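Local structure of putative lipoprotein (Bacteroides thetaiotaomicron, 4Q1Z) at residues I216-E222 against V385-N389; Q130-N136 against E194-Q200; E283-T287 against Y298-I302. The protein is of unknown function; as a putative lipoprotein of the DUF4876 family it is probably attached to a membrane through a lipid. All blocks are in the same frame, centred on the assembly; numbering follows the deposited sequence.

Contact 1 of 3, residues I216-E222 against V385-N389; sequences IDGSSSE and VMRRN
The selenomethionine M386 and the arginine R387 carry the contact from the 385-389 side, one by packing and the other by polar bonds, against the loop 216-222. M386 SE lies 4.1 Å from I216 CB and 3.3 Å from D217 O, passing 4.0 Å from G218 CA. A bend at chi3 (75°) then brings CE beside the hydroxyls of S220 and S221, 3.5 Å from S220 OG; S221 OG itself bonds S199 OG. An unbranched chain can bend at its end to bring both SE and CE against the loop.

R387 reaches further, extended from CG to NE, and ends in three bonds at the edge of its guanidinium. NH1 gives a nearly straight bond (176°) to S220 OG at 3.1 Å, while NH2 reaches S220 O at 2.7 Å from above the carbonyl plane. One serine is thus gripped end-on by two nitrogens. NH2 also forms a salt bridge to E222 OE2, at 2.7 Å, on the syn side but well out of the carboxylate plane, the two flat groups being nearly perpendicular (86°). A water accepts from R387 NE at 2.7 Å and gives a weak bond to E222 OE1, which also accepts from I197 N. Arginine, with several N-H donors in one plane, is well suited to hold a loop by backbone and side chain together.

R388 turns instead to E112, in a salt bridge. Both segments are loops lying beside the large mixed sheet: M386 and R387 pack on I197 of strand 195-199, and I216 and M386 both touch F131 of strand 131-136.

Contact 2 of 3, residues Q130-N136 against E194-Q200; sequences QFYEIYN and ESCIISQ
The ring of Y135 meets S195 at its edge, with S195 OG in the ring plane and 3.6 Å from CD1. The F131 ring is approached obliquely, its CD1 3.7 Å from I197 CG2, and the Y132 ring has I198 O obliquely beside its CD1. At the end of the pair, the amides of Q130 and Q200 stand 75° apart: Q200 NE2, its own amide plane aimed at the acceptor, gives Q130 OE1 a 3.1 Å bond from above the carbonyl plane. Q130 NE2 is taken by Y115 O.

These groups decorate two neighbouring antiparallel strands, 131-136 and 195-199, in the middle of the large mixed sheet. Y132 with I198 and I134 with C196 are hydrogen-bonded pairs, each joined by two N-H to O bonds; the shortest, C196 N to I134 O, is 2.7 Å. E133-I197 lies between them as a non-hydrogen-bonded pair, and F131-S199 and Y135-S195 flank them as two more. Residues alternate between faces: Y132, I134, C196 and I198 share one, where I134 packs on L108 and F110, and C196 and I198 on F223; F131, E133, Y135, S195, I197 and S199 share the other.

E133 is the one carboxylate within the two strands, and it is buried. With CG anti to the backbone N (chi1 -179°) and an extended chain, it crosses I197 obliquely, its CG 3.7 Å from I197 CG1, and brings OE2 within 2.7 Å of S195 OG. The hydroxyl donates on the anti side of the carboxylate, 16° out of its plane. K111 forms a salt bridge with the same OE2 and R387 N bonds OE1, so both buried oxygens have partners; lysine and serine together would tend to favour the ionised carboxylate.

Contact 3 of 3, residues E283-T287 against Y298-I302; sequences ENMKT and YYAKI
K301 and T287 meet in a beta hairpin formed by the short strand 286-287 and strand 299-303, the former at the edge of a three-stranded antiparallel sheet. The tight part is where backbone and K301 work together. T287 and Y299 form a hydrogen-bonded pair, with T287 N to Y299 O at 3.0 Å and Y299 N to T287 O at 2.7 Å. K301 N then bonds M285 O, also at 2.7 Å, just where the chain leaves its 3-10 turn. K301 lays its extended chain across this turn, so that CE packs on T287 CG2 at 3.7 Å. The long methylenes suit the buried stretch, and the charged end meets D168 in a salt bridge. The SE of selenomethionine M285 lies 4.0 Å from K301 CB, with Y172 of strand 172-175, the other outer strand, touching both residues.

The loose side lies with K286 and Y298, which are only partly buried. K286 CG sits between the backbone N and the carbonyl carbon (chi1 59°), and a bend at chi3 leaves CD 3.8 Å from Y298 CD1. The ammonium, bonded to G247 O, is 5.3 Å from the ring centroid, at most a weak cation-pi attraction. N284 is exposed and its CB points away from 298-302, yet its backbone takes part: K301 NZ donates to N284 O from 48° above the carbonyl plane, at 2.9 Å.

Contacts 1 and 2 are neighbours, their centres 8 Å apart, and they touch directly. E222 OE1 lies 2.7 Å from I197 N and S221 OG 2.8 Å from S199 OG, both probable hydrogen bonds, so the S221-E222 end of the loop is bonded to strand 195-199. E133 of contact 2 returns the link by accepting from R387 N of contact 1. Contact 3 stands apart in another sheet: its centre is about 33 Å from that of contact 1 and 26 Å from that of contact 2, with nearest atoms about 21 Å and 14 Å away. A triethylene glycol, probably from crystallisation, lies about 5 Å from the M285 side chain.

Contact 1 of 3, residues I216-E222 against V385-N389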
loop_
_atom_site.group_PDB
_atom_site.type_symbol
_atom_site.label_atom_id
_atom_site.label_comp_id
_atom_site.label_asym_id
_atom_site.label_seq_id
_atom_site.Cartn_x
_atom_site.Cartn_y
_atom_site.Cartn_z
ATOM N N ILE A 216 -16.472 11.998 -4.451
ATOM C CA ILE A 216 -16.156 11.032 -5.511
ATOM C C ILE A 216 -17.392 10.323 -6.102
ATOM O O ILE A 216 -18.479 10.308 -5.511
ATOM C CB ILE A 216 -15.162 9.941 -4.958
ATOM C CG1 ILE A 216 -15.622 9.403 -3.572
ATOM C CG2 ILE A 216 -13.725 10.459 -4.892
ATOM C CD1 ILE A 216 -15.775 8.020 -3.481
ATOM N N ASP A 217 -17.160 9.704 -7.283
ATOM C CA ASP A 217 -18.020 8.770 -8.009
ATOM C C ASP A 217 -17.294 7.441 -7.854
ATOM O O ASP A 217 -16.231 7.270 -8.448
ATOM C CB ASP A 217 -18.222 9.199 -9.496
ATOM C CG ASP A 217 -18.831 8.163 -10.446
ATOM O OD1 ASP A 217 -19.197 7.071 -9.983
ATOM O OD2 ASP A 217 -18.880 8.427 -11.660
ATOM N N GLY A 218 -17.804 6.553 -7.004
ATOM C CA GLY A 218 -17.137 5.278 -6.742
ATOM C C GLY A 218 -17.460 4.148 -7.700
ATOM O O GLY A 218 -17.061 3.007 -7.451
ATOM N N SER A 219 -18.151 4.450 -8.820
ATOM C CA SER A 219 -18.600 3.428 -9.775
ATOM C C SER A 219 -17.460 2.688 -10.475
ATOM O O SER A 219 -17.632 1.498 -10.745
ATOM C CB SER A 219 -19.582 3.995 -10.807
ATOM O OG SER A 219 -19.020 5.025 -11.605
ATOM N N SER A 220 -16.306 3.356 -10.745
ATOM C CA SER A 220 -15.173 2.735 -11.461
ATOM C C SER A 220 -14.207 1.980 -10.537
ATOM O O SER A 220 -13.162 1.516 -11.007
ATOM C CB SER A 220 -14.407 3.759 -12.293
ATOM O OG SER A 220 -13.793 4.720 -11.452
ATOM N N SER A 221 -14.563 1.813 -9.250
ATOM C CA SER A 221 -13.772 1.026 -8.287
ATOM C C SER A 221 -13.632 -0.384 -8.819
ATOM O O SER A 221 -14.598 -0.917 -9.356
ATOM C CB SER A 221 -14.457 0.994 -6.917
ATOM O OG SER A 221 -14.553 2.265 -6.296
ATOM N N GLU A 222 -12.439 -0.977 -8.707
ATOM C CA GLU A 222 -12.167 -2.348 -9.158
ATOM C C GLU A 222 -12.967 -3.337 -8.322
ATOM O O GLU A 222 -13.606 -4.242 -8.861
ATOM C CB GLU A 222 -10.657 -2.653 -9.045
ATOM C CG GLU A 222 -9.786 -1.978 -10.099
ATOM C CD GLU A 222 -9.579 -0.487 -9.947
ATOM O OE1 GLU A 222 -9.444 -0.005 -8.800
ATOM O OE2 GLU A 222 -9.513 0.198 -10.989
ATOM N N VAL A 385 -9.632 12.022 -3.770
ATOM C CA VAL A 385 -9.445 11.859 -5.216
ATOM C C VAL A 385 -9.160 10.392 -5.483
ATOM O O VAL A 385 -8.393 9.782 -4.741
ATOM C CB VAL A 385 -8.337 12.790 -5.809
ATOM C CG1 VAL A 385 -8.017 12.433 -7.260
ATOM C CG2 VAL A 385 -8.736 14.267 -5.711
HETATM N N MSE A 386 -9.785 9.822 -6.532
HETATM C CA MSE A 386 -9.531 8.442 -6.960
HETATM C C MSE A 386 -8.487 8.436 -8.082
HETATM O O MSE A 386 -8.652 9.161 -9.076
HETATM C CB MSE A 386 -10.815 7.761 -7.412
HETATM C CG MSE A 386 -11.550 7.083 -6.275
HETATM SE SE MSE A 386 -13.361 6.731 -6.814
HETATM C CE MSE A 386 -13.168 5.220 -7.996
ATOM N N ARG A 387 -7.407 7.626 -7.913
ATOM C CA ARG A 387 -6.293 7.487 -8.854
ATOM C C ARG A 387 -5.548 8.848 -8.987
ATOM O O ARG A 387 -5.231 9.311 -10.087
ATOM C CB ARG A 387 -6.764 6.922 -10.219
ATOM C CG ARG A 387 -7.270 5.479 -10.136
ATOM C CD ARG A 387 -7.871 4.992 -11.436
ATOM N NE ARG A 387 -8.696 3.805 -11.211
ATOM C CZ ARG A 387 -10.024 3.794 -11.194
ATOM N NH1 ARG A 387 -10.706 4.900 -11.457
ATOM N NH2 ARG A 387 -10.682 2.668 -10.951
ATOM N N ARG A 388 -5.262 9.477 -7.835
ATOM C CA ARG A 388 -4.530 10.742 -7.757
ATOM C C ARG A 388 -3.101 10.527 -8.276
ATOM O O ARG A 388 -2.581 9.412 -8.170
ATOM C CB ARG A 388 -4.521 11.269 -6.302
ATOM C CG ARG A 388 -4.059 12.722 -6.154
ATOM C CD ARG A 388 -3.672 13.083 -4.737
ATOM N NE ARG A 388 -4.791 12.930 -3.808
ATOM C CZ ARG A 388 -5.657 13.889 -3.496
ATOM N NH1 ARG A 388 -5.549 15.098 -4.040
ATOM N NH2 ARG A 388 -6.634 13.651 -2.635
ATOM N N ASN A 389 -2.483 11.592 -8.849
ATOM C CA ASN A 389 -1.126 11.615 -9.426
ATOM C C ASN A 389 -0.948 10.527 -10.485
ATOM O O ASN A 389 0.071 9.829 -10.482
ATOM C CB ASN A 389 -0.011 11.483 -8.359
ATOM C CG ASN A 389 -0.207 12.252 -7.093
ATOM O OD1 ASN A 389 -0.593 13.424 -7.093
ATOM N ND2 ASN A 389 0.116 11.615 -5.978
HETATM O O HOH W 1 -7.224 2.102 -9.652
#

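Contact 2 of 3, residues Q130-N136 against E194-Q200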
loop_
_atom_site.group_PDB
_atom_site.type_symbol
_atom_site.label_atom_id
_atom_site.label_comp_id
_atom_site.label_asym_id
_atom_site.label_seq_id
_atom_site.Cartn_x
_atom_site.Cartn_y
_atom_site.Cartn_z
ATOM N N GLN A 130 -17.155 5.662 1.468
ATOM C CA GLN A 130 -15.881 5.095 1.945
ATOM C C GLN A 130 -15.128 4.304 0.852
ATOM O O GLN A 130 -15.743 3.510 0.139
ATOM C CB GLN A 130 -16.107 4.156 3.154
ATOM C CG GLN A 130 -16.613 4.844 4.412
ATOM C CD GLN A 130 -16.574 3.945 5.639
ATOM O OE1 GLN A 130 -16.903 2.748 5.603
ATOM N NE2 GLN A 130 -16.219 4.528 6.777
ATOM N N PHE A 131 -13.812 4.512 0.732
ATOM C CA PHE A 131 -12.967 3.793 -0.217
ATOM C C PHE A 131 -11.511 3.739 0.291
ATOM O O PHE A 131 -11.090 4.554 1.121
ATOM C CB PHE A 131 -13.055 4.363 -1.658
ATOM C CG PHE A 131 -12.228 5.596 -1.949
ATOM C CD1 PHE A 131 -10.916 5.483 -2.408
ATOM C CD2 PHE A 131 -12.752 6.872 -1.747
ATOM C CE1 PHE A 131 -10.147 6.625 -2.678
ATOM C CE2 PHE A 131 -11.989 8.011 -2.031
ATOM C CZ PHE A 131 -10.697 7.877 -2.511
ATOM N N TYR A 132 -10.762 2.749 -0.229
ATOM C CA TYR A 132 -9.381 2.361 0.078
ATOM C C TYR A 132 -8.672 2.118 -1.220
ATOM O O TYR A 132 -9.108 1.266 -1.988
ATOM C CB TYR A 132 -9.372 1.048 0.931
ATOM C CG TYR A 132 -10.359 1.070 2.078
ATOM C CD1 TYR A 132 -11.671 0.627 1.905
ATOM C CD2 TYR A 132 -10.010 1.613 3.310
ATOM C CE1 TYR A 132 -12.602 0.711 2.932
ATOM C CE2 TYR A 132 -10.940 1.714 4.341
ATOM C CZ TYR A 132 -12.230 1.241 4.155
ATOM O OH TYR A 132 -13.143 1.297 5.182
ATOM N N GLU A 133 -7.638 2.902 -1.511
ATOM C CA GLU A 133 -6.882 2.760 -2.744
ATOM C C GLU A 133 -5.506 2.198 -2.403
ATOM O O GLU A 133 -4.771 2.777 -1.622
ATOM C CB GLU A 133 -6.820 4.077 -3.509
ATOM C CG GLU A 133 -6.057 3.988 -4.815
ATOM C CD GLU A 133 -6.082 5.228 -5.690
ATOM O OE1 GLU A 133 -7.028 6.039 -5.565
ATOM O OE2 GLU A 133 -5.141 5.388 -6.501
ATOM N N ILE A 134 -5.221 1.022 -2.967
ATOM C CA ILE A 134 -4.040 0.158 -2.859
ATOM C C ILE A 134 -3.189 0.401 -4.103
ATOM O O ILE A 134 -3.739 0.446 -5.190
ATOM C CB ILE A 134 -4.600 -1.305 -2.734
ATOM C CG1 ILE A 134 -5.154 -1.566 -1.350
ATOM C CG2 ILE A 134 -3.664 -2.414 -3.189
ATOM C CD1 ILE A 134 -4.258 -1.012 -0.270
ATOM N N TYR A 135 -1.868 0.602 -3.947
ATOM C CA TYR A 135 -0.949 0.911 -5.053
ATOM C C TYR A 135 0.230 -0.062 -5.117
ATOM O O TYR A 135 0.812 -0.410 -4.085
ATOM C CB TYR A 135 -0.432 2.359 -4.885
ATOM C CG TYR A 135 0.513 2.906 -5.949
ATOM C CD1 TYR A 135 0.024 3.412 -7.152
ATOM C CD2 TYR A 135 1.877 3.055 -5.689
ATOM C CE1 TYR A 135 0.880 3.973 -8.107
ATOM C CE2 TYR A 135 2.744 3.602 -6.640
ATOM C CZ TYR A 135 2.237 4.076 -7.841
ATOM O OH TYR A 135 3.080 4.635 -8.778
ATOM N N ASN A 136 0.598 -0.476 -6.345
ATOM C CA ASN A 136 1.779 -1.300 -6.556
ATOM C C ASN A 136 2.949 -0.337 -6.627
ATOM O O ASN A 136 3.155 0.338 -7.650
ATOM C CB ASN A 136 1.666 -2.187 -7.784
ATOM C CG ASN A 136 2.867 -3.088 -8.021
ATOM O OD1 ASN A 136 3.925 -2.955 -7.398
ATOM N ND2 ASN A 136 2.731 -4.035 -8.932
ATOM N N GLU A 194 0.038 0.891 -10.958
ATOM C CA GLU A 194 -1.380 0.584 -10.980
ATOM C C GLU A 194 -1.942 0.563 -9.575
ATOM O O GLU A 194 -1.273 0.139 -8.631
ATOM C CB GLU A 194 -1.652 -0.757 -11.663
ATOM C CG GLU A 194 -1.654 -0.710 -13.185
ATOM C CD GLU A 194 -2.095 -1.980 -13.894
ATOM O OE1 GLU A 194 -2.199 -3.039 -13.231
ATOM O OE2 GLU A 194 -2.337 -1.916 -15.123
ATOM N N SER A 195 -3.178 1.042 -9.446
ATOM C CA SER A 195 -3.936 1.060 -8.198
ATOM C C SER A 195 -5.122 0.099 -8.261
ATOM O O SER A 195 -5.673 -0.149 -9.331
ATOM C CB SER A 195 -4.472 2.465 -7.901
ATOM O OG SER A 195 -3.544 3.349 -7.299
ATOM N N CYS A 196 -5.510 -0.420 -7.096
ATOM C CA CYS A 196 -6.746 -1.151 -6.868
ATOM C C CYS A 196 -7.550 -0.377 -5.831
ATOM O O CYS A 196 -7.066 -0.154 -4.711
ATOM C CB CYS A 196 -6.530 -2.595 -6.439
ATOM S SG CYS A 196 -8.076 -3.518 -6.229
ATOM N N ILE A 197 -8.742 0.083 -6.226
ATOM C CA ILE A 197 -9.644 0.776 -5.321
ATOM C C ILE A 197 -10.708 -0.228 -4.887
ATOM O O ILE A 197 -11.227 -0.990 -5.707
ATOM C CB ILE A 197 -10.274 2.075 -5.936
ATOM C CG1 ILE A 197 -9.190 3.048 -6.468
ATOM C CG2 ILE A 197 -11.246 2.774 -4.949
ATOM C CD1 ILE A 197 -9.665 4.034 -7.435
ATOM N N ILE A 198 -11.000 -0.230 -3.581
ATOM C CA ILE A 198 -12.059 -1.003 -2.948
ATOM C C ILE A 198 -12.973 0.015 -2.299
ATOM O O ILE A 198 -12.506 0.843 -1.521
ATOM C CB ILE A 198 -11.578 -2.095 -1.941
ATOM C CG1 ILE A 198 -10.278 -2.790 -2.390
ATOM C CG2 ILE A 198 -12.690 -3.093 -1.706
ATOM C CD1 ILE A 198 -9.469 -3.356 -1.250
ATOM N N SER A 199 -14.252 -0.008 -2.667
ATOM C CA SER A 199 -15.287 0.866 -2.122
ATOM C C SER A 199 -16.217 0.075 -1.224
ATOM O O SER A 199 -16.387 -1.123 -1.434
ATOM C CB SER A 199 -16.089 1.503 -3.250
ATOM O OG SER A 199 -15.497 2.693 -3.741
ATOM N N GLN A 200 -16.820 0.726 -0.227
ATOM C CA GLN A 200 -17.841 0.100 0.620
ATOM C C GLN A 200 -19.033 -0.239 -0.292
ATOM O O GLN A 200 -19.539 -1.357 -0.273
ATOM C CB GLN A 200 -18.259 1.059 1.763
ATOM C CG GLN A 200 -19.458 0.580 2.553
ATOM C CD GLN A 200 -20.222 1.682 3.244
ATOM O OE1 GLN A 200 -21.405 1.896 2.970
ATOM N NE2 GLN A 200 -19.606 2.344 4.218
#

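Contact 3 of 3, residues E283-T287 against Y298-I302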
loop_
_atom_site.group_PDB
_atom_site.type_symbol
_atom_site.label_atom_id
_atom_site.label_comp_id
_atom_site.label_asym_id
_atom_site.label_seq_id
_atom_site.Cartn_x
_atom_site.Cartn_y
_atom_site.Cartn_z
ATOM N N GLU A 283 -9.125 -22.324 16.623
ATOM C CA GLU A 283 -9.435 -21.641 17.890
ATOM C C GLU A 283 -8.212 -20.872 18.389
ATOM O O GLU A 283 -8.359 -19.877 19.096
ATOM C CB GLU A 283 -9.957 -22.638 18.953
ATOM C CG GLU A 283 -11.459 -22.918 18.889
ATOM C CD GLU A 283 -12.024 -23.949 19.859
ATOM O OE1 GLU A 283 -11.699 -23.888 21.069
ATOM O OE2 GLU A 283 -12.810 -24.815 19.412
ATOM N N ASN A 284 -7.007 -21.280 17.960
ATOM C CA ASN A 284 -5.767 -20.588 18.311
ATOM C C ASN A 284 -5.651 -19.252 17.576
ATOM O O ASN A 284 -4.859 -18.405 17.998
ATOM C CB ASN A 284 -4.564 -21.472 17.989
ATOM C CG ASN A 284 -4.529 -22.748 18.795
ATOM O OD1 ASN A 284 -4.514 -22.736 20.027
ATOM N ND2 ASN A 284 -4.504 -23.884 18.115
HETATM N N MSE A 285 -6.407 -19.074 16.449
HETATM C CA MSE A 285 -6.402 -17.873 15.605
HETATM C C MSE A 285 -7.566 -16.918 15.926
HETATM O O MSE A 285 -7.766 -15.930 15.211
HETATM C CB MSE A 285 -6.397 -18.236 14.113
HETATM C CG MSE A 285 -4.984 -18.529 13.554
HETATM SE SE MSE A 285 -3.479 -17.426 14.253
HETATM C CE MSE A 285 -2.542 -18.769 15.041
ATOM N N LYS A 286 -8.318 -17.189 16.997
ATOM C CA LYS A 286 -9.401 -16.289 17.366
ATOM C C LYS A 286 -9.506 -16.150 18.881
ATOM O O LYS A 286 -9.182 -17.094 19.602
ATOM C CB LYS A 286 -10.737 -16.699 16.749
ATOM C CG LYS A 286 -11.229 -18.093 17.128
ATOM C CD LYS A 286 -12.697 -18.121 16.958
ATOM C CE LYS A 286 -13.161 -19.376 16.341
ATOM N NZ LYS A 286 -14.637 -19.325 16.147
ATOM N N THR A 287 -9.929 -14.962 19.361
ATOM C CA THR A 287 -10.059 -14.697 20.798
ATOM C C THR A 287 -11.096 -13.602 21.126
ATOM O O THR A 287 -11.401 -12.714 20.309
ATOM C CB THR A 287 -8.674 -14.290 21.392
ATOM O OG1 THR A 287 -8.802 -14.066 22.799
ATOM C CG2 THR A 287 -8.066 -13.037 20.722
ATOM N N TYR A 298 -15.614 -12.338 19.220
ATOM C CA TYR A 298 -14.389 -12.965 18.779
ATOM C C TYR A 298 -13.724 -12.128 17.726
ATOM O O TYR A 298 -14.395 -11.547 16.854
ATOM C CB TYR A 298 -14.661 -14.389 18.252
ATOM C CG TYR A 298 -14.818 -15.401 19.365
ATOM C CD1 TYR A 298 -13.708 -16.032 19.922
ATOM C CD2 TYR A 298 -16.070 -15.692 19.900
ATOM C CE1 TYR A 298 -13.838 -16.928 20.980
ATOM C CE2 TYR A 298 -16.216 -16.586 20.961
ATOM C CZ TYR A 298 -15.096 -17.206 21.498
ATOM O OH TYR A 298 -15.227 -18.097 22.551
ATOM N N TYR A 299 -12.382 -12.042 17.841
ATOM C CA TYR A 299 -11.520 -11.276 16.951
ATOM C C TYR A 299 -10.533 -12.193 16.299
ATOM O O TYR A 299 -10.217 -13.252 16.854
ATOM C CB TYR A 299 -10.842 -10.150 17.732
ATOM C CG TYR A 299 -11.868 -9.193 18.314
ATOM C CD1 TYR A 299 -12.704 -8.443 17.481
ATOM C CD2 TYR A 299 -12.079 -9.117 19.687
ATOM C CE1 TYR A 299 -13.685 -7.614 18.005
ATOM C CE2 TYR A 299 -13.039 -8.262 20.221
ATOM C CZ TYR A 299 -13.825 -7.501 19.373
ATOM O OH TYR A 299 -14.758 -6.641 19.877
ATOM N N ALA A 300 -10.128 -11.866 15.076
ATOM C CA ALA A 300 -9.195 -12.744 14.344
ATOM C C ALA A 300 -7.791 -12.354 14.652
ATOM O O ALA A 300 -7.468 -11.168 14.650
ATOM C CB ALA A 300 -9.447 -12.663 12.843
ATOM N N LYS A 301 -6.954 -13.348 14.954
ATOM C CA LYS A 301 -5.540 -13.137 15.264
ATOM C C LYS A 301 -4.785 -13.017 13.966
ATOM O O LYS A 301 -4.610 -14.000 13.254
ATOM C CB LYS A 301 -4.975 -14.250 16.165
ATOM C CG LYS A 301 -5.454 -14.151 17.602
ATOM C CD LYS A 301 -4.796 -15.243 18.416
ATOM C CE LYS A 301 -5.660 -15.666 19.587
ATOM N NZ LYS A 301 -5.046 -16.761 20.379
ATOM N N ILE A 302 -4.405 -11.784 13.627
ATOM C CA ILE A 302 -3.675 -11.487 12.398
ATOM C C ILE A 302 -2.169 -11.463 12.706
ATOM O O ILE A 302 -1.721 -10.547 13.400
ATOM C CB ILE A 302 -4.180 -10.160 11.766
ATOM C CG1 ILE A 302 -5.679 -10.282 11.342
ATOM C CG2 ILE A 302 -3.277 -9.691 10.599
ATOM C CD1 ILE A 302 -6.405 -8.984 11.265
#